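Side-chain contact in epoxyqueuosine reductase (Streptococcus thermophilus, PDB 5D6S), which is an iron-sulfur protein of the QueG family, holding a cobalamin and two iron-sulfur clusters in this model: residues V339-I344 with A355-A360. Sequence-based numbering, arbitrary orientation.
Sequences VKLMEI and ATAIWA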
loop_
_atom_site.group_PDB
_atom_site.type_symbol
_atom_site.label_atom_id
_atom_site.label_comp_id
_atom_site.label_asym_id
_atom_site.label_seq_id
_atom_site.Cartn_x
_atom_site.Cartn_y
_atom_site.Cartn_z
ATOM N N VAL A 339 13.776 11.928 -24.543
ATOM C CA VAL A 339 12.933 12.595 -25.522
ATOM C C VAL A 339 11.494 12.665 -24.984
ATOM O O VAL A 339 10.765 13.654 -25.194
ATOM C CB VAL A 339 13.061 12.049 -26.971
ATOM C CG1 VAL A 339 13.728 10.691 -27.034
ATOM C CG2 VAL A 339 11.710 12.023 -27.679
ATOM N N LYS A 340 11.090 11.633 -24.263
ATOM C CA LYS A 340 9.761 11.647 -23.645
ATOM C C LYS A 340 9.620 12.706 -22.549
ATOM O O LYS A 340 8.589 13.359 -22.398
ATOM C CB LYS A 340 9.437 10.271 -23.066
ATOM C CG LYS A 340 8.057 10.171 -22.440
ATOM C CD LYS A 340 6.961 10.602 -23.373
ATOM C CE LYS A 340 5.589 10.419 -22.732
ATOM N NZ LYS A 340 4.502 10.830 -23.658
ATOM N N LEU A 341 10.646 12.829 -21.743
ATOM C CA LEU A 341 10.639 13.824 -20.694
ATOM C C LEU A 341 10.537 15.213 -21.329
ATOM O O LEU A 341 9.897 16.101 -20.794
ATOM C CB LEU A 341 11.903 13.667 -19.828
ATOM C CG LEU A 341 11.970 12.332 -19.065
ATOM C CD1 LEU A 341 13.349 12.050 -18.540
ATOM C CD2 LEU A 341 10.990 12.298 -17.905
ATOM N N MET A 342 11.175 15.395 -22.478
ATOM C CA MET A 342 11.193 16.691 -23.113
ATOM C C MET A 342 9.798 16.987 -23.601
ATOM O O MET A 342 9.356 18.117 -23.540
ATOM C CB MET A 342 12.236 16.760 -24.231
ATOM C CG MET A 342 13.644 17.146 -23.792
ATOM S SD MET A 342 14.930 16.697 -25.019
ATOM C CE MET A 342 15.726 18.304 -25.186
ATOM N N GLU A 343 9.088 15.969 -24.062
ATOM C CA GLU A 343 7.712 16.114 -24.560
ATOM C C GLU A 343 6.763 16.507 -23.429
ATOM O O GLU A 343 5.919 17.403 -23.588
ATOM C CB GLU A 343 7.212 14.834 -25.246
ATOM C CG GLU A 343 7.843 14.597 -26.619
ATOM C CD GLU A 343 7.606 13.192 -27.202
ATOM O OE1 GLU A 343 6.653 12.505 -26.764
ATOM O OE2 GLU A 343 8.397 12.784 -28.094
ATOM N N ILE A 344 6.898 15.832 -22.289
ATOM C CA ILE A 344 6.087 16.156 -21.130
ATOM C C ILE A 344 6.286 17.628 -20.749
ATOM O O ILE A 344 5.338 18.366 -20.533
ATOM C CB ILE A 344 6.469 15.244 -19.953
ATOM C CG1 ILE A 344 5.915 13.864 -20.180
ATOM C CG2 ILE A 344 5.932 15.782 -18.630
ATOM C CD1 ILE A 344 6.569 12.820 -19.323
ATOM N N ALA A 355 7.498 19.284 -13.631
ATOM C CA ALA A 355 8.525 19.609 -12.629
ATOM C C ALA A 355 9.342 18.371 -12.285
ATOM O O ALA A 355 10.542 18.422 -12.074
ATOM C CB ALA A 355 7.881 20.168 -11.394
ATOM N N THR A 356 8.678 17.243 -12.244
ATOM C CA THR A 356 9.377 15.992 -11.912
ATOM C C THR A 356 10.322 15.648 -13.068
ATOM O O THR A 356 11.486 15.345 -12.846
ATOM C CB THR A 356 8.386 14.878 -11.634
ATOM O OG1 THR A 356 7.474 15.322 -10.615
ATOM C CG2 THR A 356 9.100 13.652 -11.200
ATOM N N ALA A 357 9.836 15.805 -14.295
ATOM C CA ALA A 357 10.644 15.557 -15.486
ATOM C C ALA A 357 11.881 16.473 -15.567
ATOM O O ALA A 357 12.959 16.011 -15.918
ATOM C CB ALA A 357 9.804 15.697 -16.741
ATOM N N ILE A 358 11.727 17.755 -15.241
ATOM C CA ILE A 358 12.862 18.668 -15.231
ATOM C C ILE A 358 13.957 18.167 -14.298
ATOM O O ILE A 358 15.110 18.049 -14.694
ATOM C CB ILE A 358 12.423 20.074 -14.802
ATOM C CG1 ILE A 358 11.680 20.737 -15.963
ATOM C CG2 ILE A 358 13.625 20.911 -14.404
ATOM C CD1 ILE A 358 10.998 21.998 -15.554
ATOM N N TRP A 359 13.563 17.781 -13.081
ATOM C CA TRP A 359 14.469 17.128 -12.169
ATOM C C TRP A 359 15.100 15.903 -12.815
ATOM O O TRP A 359 16.304 15.689 -12.716
ATOM C CB TRP A 359 13.732 16.705 -10.882
ATOM C CG TRP A 359 14.560 15.850 -9.945
ATOM C CD1 TRP A 359 15.576 16.272 -9.140
ATOM C CD2 TRP A 359 14.452 14.447 -9.744
ATOM N NE1 TRP A 359 16.100 15.211 -8.431
ATOM C CE2 TRP A 359 15.420 14.081 -8.777
ATOM C CE3 TRP A 359 13.626 13.463 -10.262
ATOM C CZ2 TRP A 359 15.590 12.771 -8.344
ATOM C CZ3 TRP A 359 13.794 12.131 -9.822
ATOM C CH2 TRP A 359 14.767 11.808 -8.880
ATOM N N ALA A 360 14.266 15.077 -13.418
ATOM C CA ALA A 360 14.699 13.790 -13.956
ATOM C C ALA A 360 15.811 13.980 -15.006
ATOM O O ALA A 360 16.773 13.178 -15.064
ATOM C CB ALA A 360 13.518 13.011 -14.521
#
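Leu341 and Ala357 mark where the backbones come nearest, with the CA of Leu341 5.5 Å from the CA of Ala357. They sit on the two arms of a helical hairpin: helix 338-347 runs out, the chain turns, and helix 351-364 comes back. The short axes of 339-344 and 355-360 pass 9.0 Å apart, and their directions differ by 145°, roughly antiparallel but well splayed. The hairpin belongs to the all-helical C-terminal part of the protein, an arrangement consistent with the HEAT-like helices of QueG proteins; the centre of the contact lies about 26 Å from the centre of the chain.

No hydrogen bond crosses between the two segments; the contact is made by apolar side chains. Leu341 carries most of it with its forked end. With CG anti to the carbonyl carbon (chi1 -65°), the two methyls meet two alanines that lie three residues apart on the facing helix. CD2 reaches the CB of Ala357 at 3.8 Å, while CD1 meets the CB of Ala360 at 4.1 Å. The small side chain of Ala357 lets Leu341 come up close to the opposing backbone: its CD2 lies 4.1 Å from the CA of Ala357. Further along 351-364, Leu361 and Ile364 also touch Leu341, extending its apolar surroundings.

Behind this interface, helix 318-331 packs against 351-364, and Ala330 touches Ala360, placing that alanine between two neighbouring helices. On the first helix, Lys340 turns elsewhere and forms a salt bridge with Glu298. One turn on from Leu341, Ile344 uses its short branch rather than its longer arm: its CG2 approaches the CB of Ala357 at 4.3 Å, giving that single methyl two apolar neighbours on helix 338-347.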